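Local coordinates for protein cytochrome P450 (Rhodococcus erythropolis, PDB 3WEC) that catalyses N-hydroxylation of the quinoline ring of aurachin alkaloids, a heme-dependent monooxygenase step that confers their antibiotic activity, at residues Val160-Leu165 against Lys170-Phe175; Asn180-Val185 against Thr246-Thr251; Asp209-Leu214 against Gly223-Leu228; Leu214-Asn219 against Leu238-Ile243; Glu256-Thr261 against Asn368-His373. All coordinates share one frame; numbering follows the deposited sequence.

Contact 1: Val160-Leu165 against Lys170-Phe175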
# COMPACT_ATOMS: atom_id res chain seq x y z
N VAL A 160 11.22 5.91 8.82
CA VAL A 160 10.48 5.21 9.89
C VAL A 160 10.76 3.70 9.94
O VAL A 160 10.99 3.11 11.03
CB VAL A 160 8.96 5.45 9.80
CG1 VAL A 160 8.23 4.61 10.85
CG2 VAL A 160 8.59 6.93 10.01
N LEU A 161 10.74 3.08 8.77
CA LEU A 161 10.96 1.67 8.64
C LEU A 161 12.39 1.27 9.00
O LEU A 161 12.60 0.25 9.67
CB LEU A 161 10.57 1.20 7.24
CG LEU A 161 9.06 1.31 6.97
CD1 LEU A 161 8.72 1.11 5.51
CD2 LEU A 161 8.33 0.27 7.82
N SER A 162 13.35 2.09 8.58
CA SER A 162 14.75 1.92 9.01
C SER A 162 14.83 1.81 10.53
O SER A 162 15.62 1.03 11.05
CB SER A 162 15.62 3.08 8.56
OG SER A 162 16.96 2.64 8.46
N SER A 163 14.01 2.59 11.22
CA SER A 163 14.04 2.64 12.69
C SER A 163 13.25 1.46 13.31
O SER A 163 13.77 0.80 14.19
CB SER A 163 13.53 4.00 13.20
OG SER A 163 13.26 3.96 14.59
N ILE A 164 12.02 1.19 12.82
CA ILE A 164 11.28 -0.03 13.18
C ILE A 164 12.13 -1.34 13.05
O ILE A 164 12.09 -2.20 13.94
CB ILE A 164 9.96 -0.22 12.35
CG1 ILE A 164 9.05 1.03 12.36
CG2 ILE A 164 9.16 -1.42 12.85
CD1 ILE A 164 8.27 1.28 13.64
N LEU A 165 12.88 -1.48 11.96
CA LEU A 165 13.66 -2.70 11.66
C LEU A 165 14.97 -2.87 12.48
O LEU A 165 15.48 -3.98 12.63
CB LEU A 165 14.02 -2.73 10.19
CG LEU A 165 12.97 -3.05 9.12
CD1 LEU A 165 13.30 -2.33 7.80
CD2 LEU A 165 12.95 -4.53 8.89
N LYS A 170 25.47 2.48 10.29
CA LYS A 170 26.32 2.23 9.12
C LYS A 170 25.61 1.76 7.84
O LYS A 170 26.16 1.90 6.74
CB LYS A 170 27.39 1.17 9.43
CG LYS A 170 27.77 1.00 10.90
CD LYS A 170 27.00 -0.11 11.58
CE LYS A 170 27.70 -0.58 12.86
NZ LYS A 170 26.87 -1.52 13.66
N ASP A 171 24.44 1.15 7.98
CA ASP A 171 23.74 0.54 6.84
C ASP A 171 22.57 1.39 6.36
O ASP A 171 21.82 0.97 5.46
CB ASP A 171 23.23 -0.86 7.19
CG ASP A 171 24.34 -1.82 7.60
OD1 ASP A 171 25.44 -1.79 7.00
OD2 ASP A 171 24.08 -2.64 8.51
N ARG A 172 22.42 2.59 6.93
CA ARG A 172 21.24 3.41 6.62
C ARG A 172 21.21 3.83 5.15
O ARG A 172 20.17 3.68 4.49
CB ARG A 172 21.09 4.58 7.59
CG ARG A 172 20.73 4.16 9.02
CD ARG A 172 19.66 5.09 9.58
NE ARG A 172 20.07 5.75 10.83
CZ ARG A 172 19.65 6.96 11.22
NH1 ARG A 172 18.81 7.66 10.46
NH2 ARG A 172 20.10 7.48 12.37
N GLY A 173 22.35 4.33 4.67
CA GLY A 173 22.60 4.61 3.26
C GLY A 173 22.26 3.41 2.38
O GLY A 173 21.61 3.58 1.34
N ARG A 174 22.65 2.21 2.79
CA ARG A 174 22.41 0.99 2.00
C ARG A 174 20.91 0.63 1.98
O ARG A 174 20.33 0.33 0.93
CB ARG A 174 23.29 -0.20 2.48
CG ARG A 174 24.63 -0.36 1.74
CD ARG A 174 25.75 -1.05 2.53
NE ARG A 174 25.80 -2.51 2.33
CZ ARG A 174 25.85 -3.43 3.31
NH1 ARG A 174 25.89 -3.09 4.60
NH2 ARG A 174 25.85 -4.72 2.99
N PHE A 175 20.29 0.67 3.15
CA PHE A 175 18.87 0.44 3.26
C PHE A 175 18.01 1.42 2.45
O PHE A 175 17.02 1.01 1.81
CB PHE A 175 18.46 0.48 4.73
CG PHE A 175 17.02 0.34 4.93
CD1 PHE A 175 16.43 -0.93 4.99
CD2 PHE A 175 16.19 1.48 5.00
CE1 PHE A 175 15.05 -1.06 5.15
CE2 PHE A 175 14.82 1.34 5.15
CZ PHE A 175 14.25 0.08 5.21
O HOH W 1 17.77 4.27 6.23

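Contact 2: Asn180-Val185 against Thr246-Thr251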
# COMPACT_ATOMS: atom_id res chain seq x y z
N ASN A 180 14.60 2.29 -2.18
CA ASN A 180 14.24 2.97 -3.38
C ASN A 180 14.03 2.05 -4.61
O ASN A 180 13.05 2.18 -5.33
CB ASN A 180 15.37 3.97 -3.61
CG ASN A 180 15.06 4.91 -4.69
OD1 ASN A 180 14.46 5.97 -4.43
ND2 ASN A 180 15.47 4.57 -5.91
N LEU A 181 15.01 1.19 -4.94
CA LEU A 181 14.87 0.19 -5.99
C LEU A 181 13.69 -0.76 -5.69
O LEU A 181 12.95 -1.20 -6.58
CB LEU A 181 16.13 -0.65 -6.03
CG LEU A 181 17.40 -0.08 -6.77
CD1 LEU A 181 16.98 0.89 -7.84
CD2 LEU A 181 18.41 0.48 -5.79
N VAL A 182 13.52 -1.15 -4.44
CA VAL A 182 12.45 -2.15 -4.25
C VAL A 182 11.05 -1.56 -4.26
O VAL A 182 10.13 -2.30 -4.58
CB VAL A 182 12.63 -3.12 -3.07
CG1 VAL A 182 13.84 -4.03 -3.29
CG2 VAL A 182 12.73 -2.41 -1.74
N ALA A 183 10.88 -0.27 -3.95
CA ALA A 183 9.51 0.31 -3.73
C ALA A 183 8.52 -0.04 -4.83
O ALA A 183 7.41 -0.32 -4.49
CB ALA A 183 9.50 1.82 -3.52
N GLY A 184 8.92 -0.05 -6.12
CA GLY A 184 7.95 -0.30 -7.24
C GLY A 184 7.57 -1.79 -7.46
O GLY A 184 6.67 -2.14 -8.26
N VAL A 185 8.24 -2.65 -6.73
CA VAL A 185 8.01 -4.07 -6.74
C VAL A 185 6.65 -4.39 -6.04
O VAL A 185 6.19 -5.51 -6.05
CB VAL A 185 9.27 -4.70 -6.08
CG1 VAL A 185 9.02 -5.92 -5.18
CG2 VAL A 185 10.39 -4.89 -7.13
N THR A 246 10.22 -11.72 5.03
CA THR A 246 9.44 -10.79 5.83
C THR A 246 10.03 -9.39 5.97
O THR A 246 9.33 -8.37 5.82
CB THR A 246 9.26 -11.33 7.28
OG1 THR A 246 8.61 -12.58 7.23
CG2 THR A 246 8.50 -10.34 8.12
N CYS A 247 11.29 -9.30 6.31
CA CYS A 247 11.95 -7.96 6.27
C CYS A 247 11.76 -7.20 4.95
O CYS A 247 11.35 -6.02 4.94
CB CYS A 247 13.39 -8.04 6.75
SG CYS A 247 13.49 -8.49 8.51
N LEU A 248 12.03 -7.89 3.84
CA LEU A 248 11.84 -7.30 2.50
C LEU A 248 10.35 -6.95 2.29
O LEU A 248 10.02 -5.90 1.73
CB LEU A 248 12.22 -8.29 1.40
CG LEU A 248 12.76 -7.90 0.00
CD1 LEU A 248 12.16 -8.79 -1.05
CD2 LEU A 248 12.65 -6.46 -0.45
N LEU A 249 9.43 -7.84 2.73
CA LEU A 249 8.01 -7.61 2.47
C LEU A 249 7.56 -6.31 3.14
O LEU A 249 6.89 -5.44 2.54
CB LEU A 249 7.15 -8.80 2.93
CG LEU A 249 5.69 -8.49 3.25
CD1 LEU A 249 5.01 -8.23 1.89
CD2 LEU A 249 5.00 -9.66 3.92
N ILE A 250 7.97 -6.18 4.39
CA ILE A 250 7.75 -4.99 5.16
C ILE A 250 8.40 -3.73 4.58
O ILE A 250 7.79 -2.67 4.62
CB ILE A 250 8.10 -5.28 6.59
CG1 ILE A 250 6.84 -6.07 7.13
CG2 ILE A 250 8.46 -4.00 7.32
CD1 ILE A 250 6.65 -6.07 8.60
N THR A 251 9.59 -3.86 4.02
CA THR A 251 10.25 -2.73 3.35
C THR A 251 9.53 -2.28 2.08
O THR A 251 9.64 -1.08 1.71
CB THR A 251 11.67 -3.09 2.98
OG1 THR A 251 12.39 -3.41 4.17
CG2 THR A 251 12.42 -1.88 2.21

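Contact 3: Asp209-Leu214 against Gly223-Leu228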
# COMPACT_ATOMS: atom_id res chain seq x y z
N ASP A 209 19.88 -10.98 1.07
CA ASP A 209 21.20 -11.45 1.57
C ASP A 209 21.55 -10.76 2.89
O ASP A 209 21.82 -11.41 3.93
CB ASP A 209 22.34 -11.17 0.55
CG ASP A 209 22.91 -12.44 -0.06
OD1 ASP A 209 22.18 -13.15 -0.80
OD2 ASP A 209 24.10 -12.75 0.22
N TYR A 210 21.52 -9.43 2.83
CA TYR A 210 21.77 -8.58 3.96
C TYR A 210 20.85 -8.90 5.16
O TYR A 210 21.31 -8.95 6.29
CB TYR A 210 21.60 -7.15 3.54
CG TYR A 210 21.55 -6.21 4.69
CD1 TYR A 210 22.72 -5.71 5.21
CD2 TYR A 210 20.35 -5.81 5.24
CE1 TYR A 210 22.72 -4.87 6.28
CE2 TYR A 210 20.34 -4.96 6.33
CZ TYR A 210 21.54 -4.51 6.84
OH TYR A 210 21.62 -3.66 7.91
N PHE A 211 19.55 -9.07 4.91
CA PHE A 211 18.61 -9.35 6.02
C PHE A 211 18.90 -10.64 6.77
O PHE A 211 18.90 -10.62 7.99
CB PHE A 211 17.12 -9.19 5.63
CG PHE A 211 16.64 -7.76 5.64
CD1 PHE A 211 16.90 -6.92 6.74
CD2 PHE A 211 15.92 -7.24 4.57
CE1 PHE A 211 16.46 -5.59 6.75
CE2 PHE A 211 15.51 -5.90 4.57
CZ PHE A 211 15.77 -5.08 5.66
N ARG A 212 19.16 -11.74 6.05
CA ARG A 212 19.65 -13.01 6.65
C ARG A 212 20.77 -12.78 7.66
O ARG A 212 20.65 -13.10 8.85
CB ARG A 212 20.19 -13.97 5.60
CG ARG A 212 19.20 -14.45 4.56
CD ARG A 212 19.80 -15.67 3.88
NE ARG A 212 18.93 -16.18 2.82
CZ ARG A 212 19.10 -15.96 1.51
NH1 ARG A 212 18.23 -16.50 0.67
NH2 ARG A 212 20.10 -15.21 1.03
N THR A 213 21.85 -12.21 7.14
CA THR A 213 23.09 -11.96 7.84
C THR A 213 22.90 -11.10 9.09
O THR A 213 23.49 -11.38 10.13
CB THR A 213 24.08 -11.29 6.86
OG1 THR A 213 24.24 -12.13 5.71
CG2 THR A 213 25.45 -11.03 7.52
N LEU A 214 22.08 -10.05 8.99
CA LEU A 214 21.75 -9.23 10.17
C LEU A 214 21.02 -10.03 11.28
O LEU A 214 21.31 -9.86 12.47
CB LEU A 214 20.94 -7.99 9.78
CG LEU A 214 20.58 -7.03 10.92
CD1 LEU A 214 21.82 -6.46 11.63
CD2 LEU A 214 19.68 -5.92 10.43
N GLY A 223 14.71 -3.82 17.69
CA GLY A 223 13.81 -3.62 16.54
C GLY A 223 13.36 -4.93 15.90
O GLY A 223 13.45 -5.98 16.52
N LEU A 224 12.93 -4.84 14.64
CA LEU A 224 12.08 -5.86 14.04
C LEU A 224 12.84 -7.09 13.64
O LEU A 224 12.41 -8.18 13.94
CB LEU A 224 11.26 -5.32 12.84
CG LEU A 224 10.19 -6.32 12.38
CD1 LEU A 224 9.16 -6.53 13.48
CD2 LEU A 224 9.53 -5.91 11.07
N VAL A 225 13.98 -6.89 12.96
CA VAL A 225 14.86 -8.00 12.59
C VAL A 225 15.15 -8.85 13.79
O VAL A 225 15.04 -10.06 13.73
CB VAL A 225 16.21 -7.56 11.98
CG1 VAL A 225 16.96 -8.78 11.50
CG2 VAL A 225 15.98 -6.61 10.83
N ARG A 226 15.53 -8.21 14.89
CA ARG A 226 15.92 -8.98 16.05
C ARG A 226 14.67 -9.69 16.61
O ARG A 226 14.72 -10.87 16.87
CB ARG A 226 16.61 -8.11 17.12
CG ARG A 226 17.32 -8.93 18.20
CD ARG A 226 17.43 -8.16 19.51
NE ARG A 226 18.72 -7.50 19.67
CZ ARG A 226 18.93 -6.43 20.44
NH1 ARG A 226 17.92 -5.89 21.11
NH2 ARG A 226 20.14 -5.88 20.54
N ARG A 227 13.56 -8.98 16.74
CA ARG A 227 12.36 -9.59 17.33
C ARG A 227 11.77 -10.73 16.51
O ARG A 227 11.19 -11.63 17.10
CB ARG A 227 11.30 -8.54 17.62
CG ARG A 227 11.80 -7.46 18.52
CD ARG A 227 10.90 -7.25 19.71
NE ARG A 227 10.63 -5.82 19.89
CZ ARG A 227 11.50 -4.93 20.38
NH1 ARG A 227 11.12 -3.67 20.48
NH2 ARG A 227 12.73 -5.29 20.77
N LEU A 228 11.94 -10.68 15.18
CA LEU A 228 11.54 -11.75 14.26
C LEU A 228 12.32 -13.04 14.54
O LEU A 228 11.77 -14.15 14.43
CB LEU A 228 11.74 -11.33 12.79
CG LEU A 228 10.66 -10.40 12.20
CD1 LEU A 228 10.99 -9.93 10.80
CD2 LEU A 228 9.27 -11.02 12.20

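Contact 4: Leu214-Asn219 against Leu238-Ile243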
# COMPACT_ATOMS: atom_id res chain seq x y z
N LEU A 214 22.08 -10.05 8.99
CA LEU A 214 21.75 -9.23 10.17
C LEU A 214 21.02 -10.03 11.28
O LEU A 214 21.31 -9.86 12.47
CB LEU A 214 20.94 -7.99 9.78
CG LEU A 214 20.58 -7.03 10.92
CD1 LEU A 214 21.82 -6.46 11.63
CD2 LEU A 214 19.68 -5.92 10.43
N ALA A 215 20.11 -10.91 10.86
CA ALA A 215 19.35 -11.80 11.76
C ALA A 215 20.18 -12.87 12.48
O ALA A 215 19.89 -13.20 13.63
CB ALA A 215 18.23 -12.47 11.01
N THR A 216 21.16 -13.45 11.78
CA THR A 216 21.92 -14.58 12.35
C THR A 216 23.07 -14.07 13.20
O THR A 216 23.79 -14.83 13.82
CB THR A 216 22.55 -15.48 11.26
OG1 THR A 216 23.70 -14.81 10.72
CG2 THR A 216 21.54 -15.81 10.16
N SER A 217 23.22 -12.76 13.19
CA SER A 217 24.44 -12.13 13.64
C SER A 217 24.09 -11.28 14.82
O SER A 217 24.15 -10.04 14.76
CB SER A 217 25.04 -11.31 12.50
OG SER A 217 25.46 -12.20 11.48
N GLY A 218 23.71 -11.99 15.87
CA GLY A 218 23.28 -11.46 17.15
C GLY A 218 22.76 -10.05 17.17
O GLY A 218 21.68 -9.74 16.61
N ASN A 219 23.56 -9.18 17.82
CA ASN A 219 23.12 -7.81 18.13
C ASN A 219 22.82 -6.91 16.91
O ASN A 219 23.45 -5.85 16.70
CB ASN A 219 23.94 -7.16 19.28
CG ASN A 219 25.26 -6.56 18.83
OD1 ASN A 219 25.85 -5.73 19.54
ND2 ASN A 219 25.74 -6.95 17.66
N LEU A 238 9.96 -18.57 13.24
CA LEU A 238 10.37 -18.30 11.84
C LEU A 238 11.74 -18.85 11.57
O LEU A 238 12.65 -18.65 12.39
CB LEU A 238 10.34 -16.81 11.53
CG LEU A 238 8.95 -16.18 11.63
CD1 LEU A 238 9.03 -14.67 11.62
CD2 LEU A 238 7.98 -16.71 10.58
N SER A 239 11.89 -19.57 10.45
CA SER A 239 13.20 -19.85 9.90
C SER A 239 13.92 -18.53 9.59
O SER A 239 13.36 -17.46 9.76
CB SER A 239 13.08 -20.70 8.64
OG SER A 239 12.98 -19.89 7.48
N VAL A 240 15.16 -18.63 9.10
CA VAL A 240 15.98 -17.47 8.82
C VAL A 240 15.69 -16.92 7.39
O VAL A 240 15.72 -15.70 7.16
CB VAL A 240 17.48 -17.79 9.09
CG1 VAL A 240 18.38 -16.65 8.64
CG2 VAL A 240 17.69 -18.06 10.57
N ASP A 241 15.37 -17.80 6.44
CA ASP A 241 14.85 -17.29 5.16
C ASP A 241 13.45 -16.64 5.31
O ASP A 241 13.14 -15.71 4.58
CB ASP A 241 14.83 -18.38 4.07
CG ASP A 241 16.17 -19.05 3.88
OD1 ASP A 241 16.17 -20.30 3.76
OD2 ASP A 241 17.22 -18.36 3.82
N GLU A 242 12.62 -17.14 6.24
CA GLU A 242 11.32 -16.53 6.51
C GLU A 242 11.50 -15.12 7.08
O GLU A 242 10.81 -14.20 6.64
CB GLU A 242 10.43 -17.44 7.41
CG GLU A 242 9.88 -18.69 6.73
CD GLU A 242 9.14 -19.67 7.67
OE1 GLU A 242 9.41 -19.75 8.90
OE2 GLU A 242 8.26 -20.38 7.16
N ILE A 243 12.48 -14.95 7.98
CA ILE A 243 12.80 -13.67 8.64
C ILE A 243 13.27 -12.64 7.61
O ILE A 243 12.86 -11.49 7.63
CB ILE A 243 13.89 -13.80 9.75
CG1 ILE A 243 13.41 -14.58 10.96
CG2 ILE A 243 14.36 -12.42 10.23
CD1 ILE A 243 14.51 -15.28 11.71

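Contact 5: Glu256-Thr261 against Asn368-His373. With HEM (protoporphyrin IX containing Fe), chain B.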
# COMPACT_ATOMS: atom_id res chain seq x y z
N GLU A 256 5.38 2.64 -0.78
CA GLU A 256 4.62 3.42 -1.77
C GLU A 256 3.19 3.66 -1.35
O GLU A 256 2.61 4.65 -1.75
CB GLU A 256 4.69 2.83 -3.19
CG GLU A 256 5.64 3.63 -4.09
CD GLU A 256 5.95 2.90 -5.37
OE1 GLU A 256 5.19 1.94 -5.70
OE2 GLU A 256 6.96 3.27 -6.04
N THR A 257 2.64 2.75 -0.55
CA THR A 257 1.34 2.97 0.07
C THR A 257 1.39 4.26 0.91
O THR A 257 0.47 5.06 0.83
CB THR A 257 0.94 1.80 1.02
OG1 THR A 257 2.04 1.51 1.92
CG2 THR A 257 0.59 0.58 0.22
N THR A 258 2.45 4.44 1.71
CA THR A 258 2.56 5.59 2.61
C THR A 258 2.95 6.83 1.78
O THR A 258 2.32 7.88 1.92
CB THR A 258 3.61 5.39 3.74
OG1 THR A 258 3.41 4.14 4.41
CG2 THR A 258 3.62 6.52 4.74
N SER A 259 3.96 6.70 0.91
CA SER A 259 4.34 7.91 0.16
C SER A 259 3.21 8.36 -0.76
O SER A 259 3.00 9.55 -0.88
CB SER A 259 5.65 7.78 -0.58
OG SER A 259 5.57 6.84 -1.62
N ASN A 260 2.51 7.43 -1.42
CA ASN A 260 1.41 7.82 -2.31
C ASN A 260 0.37 8.60 -1.52
O ASN A 260 -0.16 9.56 -2.00
CB ASN A 260 0.76 6.58 -2.96
CG ASN A 260 1.46 6.14 -4.22
OD1 ASN A 260 2.41 6.80 -4.69
ND2 ASN A 260 0.98 5.06 -4.81
N THR A 261 0.07 8.14 -0.31
CA THR A 261 -0.91 8.78 0.53
C THR A 261 -0.52 10.17 1.02
O THR A 261 -1.38 11.00 1.19
CB THR A 261 -1.27 7.91 1.76
OG1 THR A 261 -1.69 6.62 1.29
CG2 THR A 261 -2.40 8.55 2.52
N ASN A 368 -1.25 4.63 9.96
CA ASN A 368 -2.15 5.62 10.59
C ASN A 368 -1.42 6.58 11.51
O ASN A 368 -1.64 7.79 11.45
CB ASN A 368 -3.25 4.93 11.44
CG ASN A 368 -4.45 4.50 10.62
OD1 ASN A 368 -4.53 4.79 9.44
ND2 ASN A 368 -5.40 3.82 11.24
N SER A 369 -0.55 6.03 12.36
CA SER A 369 0.32 6.85 13.20
C SER A 369 1.15 7.81 12.37
O SER A 369 1.15 9.02 12.66
CB SER A 369 1.26 6.00 14.04
OG SER A 369 2.16 6.88 14.72
N MET A 370 1.86 7.28 11.37
CA MET A 370 2.67 8.12 10.48
C MET A 370 1.85 9.26 9.86
O MET A 370 2.30 10.41 9.83
CB MET A 370 3.28 7.31 9.30
CG MET A 370 4.54 6.51 9.67
SD MET A 370 5.34 5.71 8.27
CE MET A 370 4.14 4.44 7.88
N LEU A 371 0.68 8.91 9.35
CA LEU A 371 -0.14 9.79 8.57
C LEU A 371 -0.74 10.85 9.48
O LEU A 371 -0.82 12.01 9.08
CB LEU A 371 -1.23 8.99 7.82
CG LEU A 371 -0.72 8.22 6.58
CD1 LEU A 371 -1.79 7.29 6.02
CD2 LEU A 371 -0.21 9.15 5.49
N GLN A 372 -1.12 10.45 10.70
CA GLN A 372 -1.66 11.36 11.74
C GLN A 372 -0.68 12.36 12.26
O GLN A 372 -1.04 13.53 12.42
CB GLN A 372 -2.20 10.58 12.93
CG GLN A 372 -3.43 9.79 12.54
CD GLN A 372 -3.83 8.81 13.60
OE1 GLN A 372 -3.20 8.73 14.65
NE2 GLN A 372 -4.90 8.06 13.33
N HIS A 373 0.53 11.91 12.57
CA HIS A 373 1.60 12.83 12.98
C HIS A 373 1.96 13.75 11.85
O HIS A 373 2.34 14.90 12.09
CB HIS A 373 2.88 12.09 13.36
CG HIS A 373 2.83 11.45 14.70
ND1 HIS A 373 2.84 12.16 15.83
CD2 HIS A 373 2.83 10.11 15.06
CE1 HIS A 373 2.81 11.31 16.88
NE2 HIS A 373 2.81 10.06 16.40
CHA HEM B . -1.57 -5.85 3.19
CHB HEM B . -3.09 -1.23 2.20
CHC HEM B . 0.59 0.57 4.91
CHD HEM B . 2.22 -4.14 5.74
C1A HEM B . -2.23 -4.67 2.69
C2A HEM B . -3.33 -4.78 1.67
C3A HEM B . -3.75 -3.43 1.41
C4A HEM B . -2.86 -2.63 2.25
CMA HEM B . -4.86 -2.95 0.45
CAA HEM B . -4.00 -5.98 1.00
CBA HEM B . -5.12 -6.36 1.99
CGA HEM B . -6.09 -7.39 1.38
O1A HEM B . -5.74 -8.17 0.45
O2A HEM B . -7.25 -7.47 1.89
C1B HEM B . -2.16 -0.33 2.88
C2B HEM B . -2.46 1.10 2.88
C3B HEM B . -1.35 1.59 3.65
C4B HEM B . -0.56 0.42 4.01
CMB HEM B . -3.56 1.90 2.22
CAB HEM B . -1.16 3.03 3.95
CBB HEM B . 0.03 3.56 3.83
C1C HEM B . 1.34 -0.56 5.41
C2C HEM B . 2.60 -0.41 6.14
C3C HEM B . 3.05 -1.80 6.36
C4C HEM B . 2.08 -2.69 5.75
CMC HEM B . 3.22 0.90 6.53
CAC HEM B . 4.30 -2.30 7.02
CBC HEM B . 5.08 -1.52 7.74
C1D HEM B . 1.33 -5.06 5.03
C2D HEM B . 1.48 -6.50 5.20
C3D HEM B . 0.35 -7.05 4.43
C4D HEM B . -0.35 -5.84 3.98
CMD HEM B . 2.60 -7.23 5.92
CAD HEM B . 0.00 -8.49 4.18
CBD HEM B . -1.08 -8.86 5.22
CGD HEM B . -1.53 -10.28 5.12
O1D HEM B . -1.82 -10.86 6.21
O2D HEM B . -1.58 -10.84 3.98
NA HEM B . -1.97 -3.32 3.18
NB HEM B . -1.08 -0.76 3.60
NC HEM B . 0.98 -1.93 5.22
ND HEM B . 0.21 -4.66 4.35
FE HEM B . -0.29 -2.66 3.97
O HOH W 2 0.89 -2.18 1.84

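Contact 1: Val160-Leu165 against Lys170-Phe175
Phe175 of helix 172-182, the F helix of the P450 fold, packs against Ser162, Leu165 and Leu161 of helix 155-165, the E helix. A chi1 of 176° swings its ring away from its own backbone N and across to them. The Leu165 and Phe175 side chains cross at about a right angle, and Leu165 CD1 comes to 3.4 Å from Phe175 CE1, a close methyl-to-ring approach. Leu161 adds a looser touch, CB to Phe175 CZ at 4.3 Å, and also contacts the heme. Ser162 supplies the polar element. Its OG lies 3.7 Å from Phe175 CD2 and 2.9 Å from water 1, which in turn donates to Arg172 O at 3.0 Å. Arg172 leaves CD beside Ser162 OG, while its guanidinium NH1 forms a salt bridge with Glu159. With no direct hydrogen bond between the two segments, the evidence points to a join made by ring packing and one water, which gives the buried serine hydroxyl a polar partner and links it to the first turn of the next helix.

Contact 2: Asn180-Val185 against Thr246-Thr251
Val182 meets segment 246-251 of helix 240-271 with its two methyls divided between two side chains three residues apart. It crosses Leu248 obliquely, CG1 standing 3.9 Å from Leu248 CD2, and it crosses Thr251 at about a right angle, CG2 lying 4.0 Å from Thr251 CG2. In Thr251 the hydroxyl and the methyl have separate tasks: at chi1 -61° OG1 turns back along its own helix, which leaves CG2 against Val182 CG2. OG1 donates to Cys247 O at 2.9 Å from above the carbonyl plane, 38° out of it, while Thr251 N reaches the same oxygen from the opposite face. Two donors thus hold Cys247 O, and of the two it is the OG1 bond that fixes the rotation of the threonine side chain. In P450 terms this is the C-terminal part of the F helix meeting the long I-helix, 240-271; Val182 extends the seam along it by touching Val252 and Gln255. Leu248, for its part, also packs on Ser207 and Ile208 of helix 194-216. The neighbouring Leu249 makes no contact with 180-185 and instead touches both the heme and the bound aurachin intermediate.

Contact 3: Asp209-Leu214 against Gly223-Leu228
The CA atoms of Leu214 and Val225 lie 7.4 Å apart, the nearest backbone approach between segment 209-214 of helix 194-216 and helix 224-230, whose N-cap is Gly223. Val225 carries the contact. Its CG2 touches Leu214 CD2 at 3.8 Å, and its CG1 is 4.1 Å from Leu214 CG; the two side chains cross at about a right angle. An extended first torsion (chi1 -178°) carries the Leu214 branches out to the valine. The same CG2 also meets Phe211 CD1 at 4.2 Å. One face of that Phe211 ring is taken by Tyr210 CD2, 3.9 Å above the plane and displaced toward the rim, and Phe211 also rests on Phe175 and Cys247. No hydrogen bond spans the segments, so the evidence is of a purely apolar fit: one valine methyl shared by a leucine and a phenylalanine. It joins the C-terminal part of the G helix to the short H helix, the helix pair that precedes the I-helix in the P450 fold.

Contact 4: Leu214-Asn219 against Leu238-Ile243
Ala215, Thr216, Val240 and Ile243 touch through methyl groups, with no flat group between them; the carboxylate of Glu242 belongs instead to the cap of its own helix, where OE1 is met on its anti side by Ser239 N, 25° out of the carboxylate plane. Across the contact, Thr216 CG2 comes to 3.6 Å from Val240 CG1, the two side chains crossing at about a right angle. Val240 extends this methyl by placing it opposite its own N about the first side-chain bond (chi1 173°). The second touch is Ala215 CB against Ile243 CG2 at 3.9 Å; the small alanine is consistent with the 7.2 Å between Ala215 CA and Val240 CA. The meeting point is the C-terminal part of the G helix against the first turn of the I-helix, whose start is a capping box. Ser239 OG accepts from Glu242 N at 3.0 Å in a nearly straight bond (161°), and Ser239 N donates a hydrogen bond to Glu242 OE1 at 2.9 Å. Glu242 is further gripped by two salt bridges, OE1 to Arg110 and OE2 to Arg98, which together with the helix N-terminus would favour its ionised form. Thr216 and Val240 lie at the exposed rim of the seam, whereas Ile243 is buried and also packs on Leu228 of helix 224-230.

Contact 5: Glu256-Thr261 against Asn368-His373
Thr258 and Thr261 meet Met370 and Leu371 by van der Waals contact. Thr258 and Met370 cross at about a right angle, Met370 CE lying 3.6 Å from Thr258 OG1 and 3.8 Å from Thr258 CG2; the bend at chi3 (-70°) turns the methyl there. One turn on, Thr261 CG2 sits against both branches of Leu371, 3.7 Å from Leu371 CD2. No hydrogen bond crosses between the segments; the threonine hydroxyls bond within helix 240-271. Thr261 OG1 donates to Thr257 O at 2.7 Å, nearly along the C=O axis (166°), while Thr258 OG1 is bonded to Gly254 O and Thr257 OG1 to Ala253 O. With its hydroxyl so engaged, Thr261 offers its methyl to helix 364-381. Heme contacts form the third group. Thr258 N is 3.3 Å from the vinyl carbon CBB of the heme, Thr257 CB packs on the same atom, and Met370 CE lies 3.9 Å from the ring methyl CMC. Water 2 stands 2.5 Å from the iron, whose axial protein ligand is Cys361. Thr257, which also touches the bound intermediate, closes the Ala-Gly-Gln-Glu-Thr sequence, a form of the I-helix signature of P450s, and the I-helix and L-helix that meet here are the pair enclosing the heme in this fold.

Helix 240-271 ties the set together, serving contact 4 at its start, contact 2 about two turns later and contact 5 beside the heme, with the centres of contacts 4 and 5 about 28 Å apart. Contacts 3 and 4 share Leu214 and lie about 5 Å centre to centre; their four segments interleave in sequence, and an Arg212-Asp241 salt bridge connects them. Both fall within the sequence spanned by contact 2. Contact 1 precedes the others and shares helix 172-182 with contact 2; Phe175 and Leu165 touch Thr251. It also meets contact 5 through Val160 and Met370. Contacts 3 and 4 thus lie away from the heme, and contacts 1 and 2 connect that outer helical corner with contact 5 at the heme.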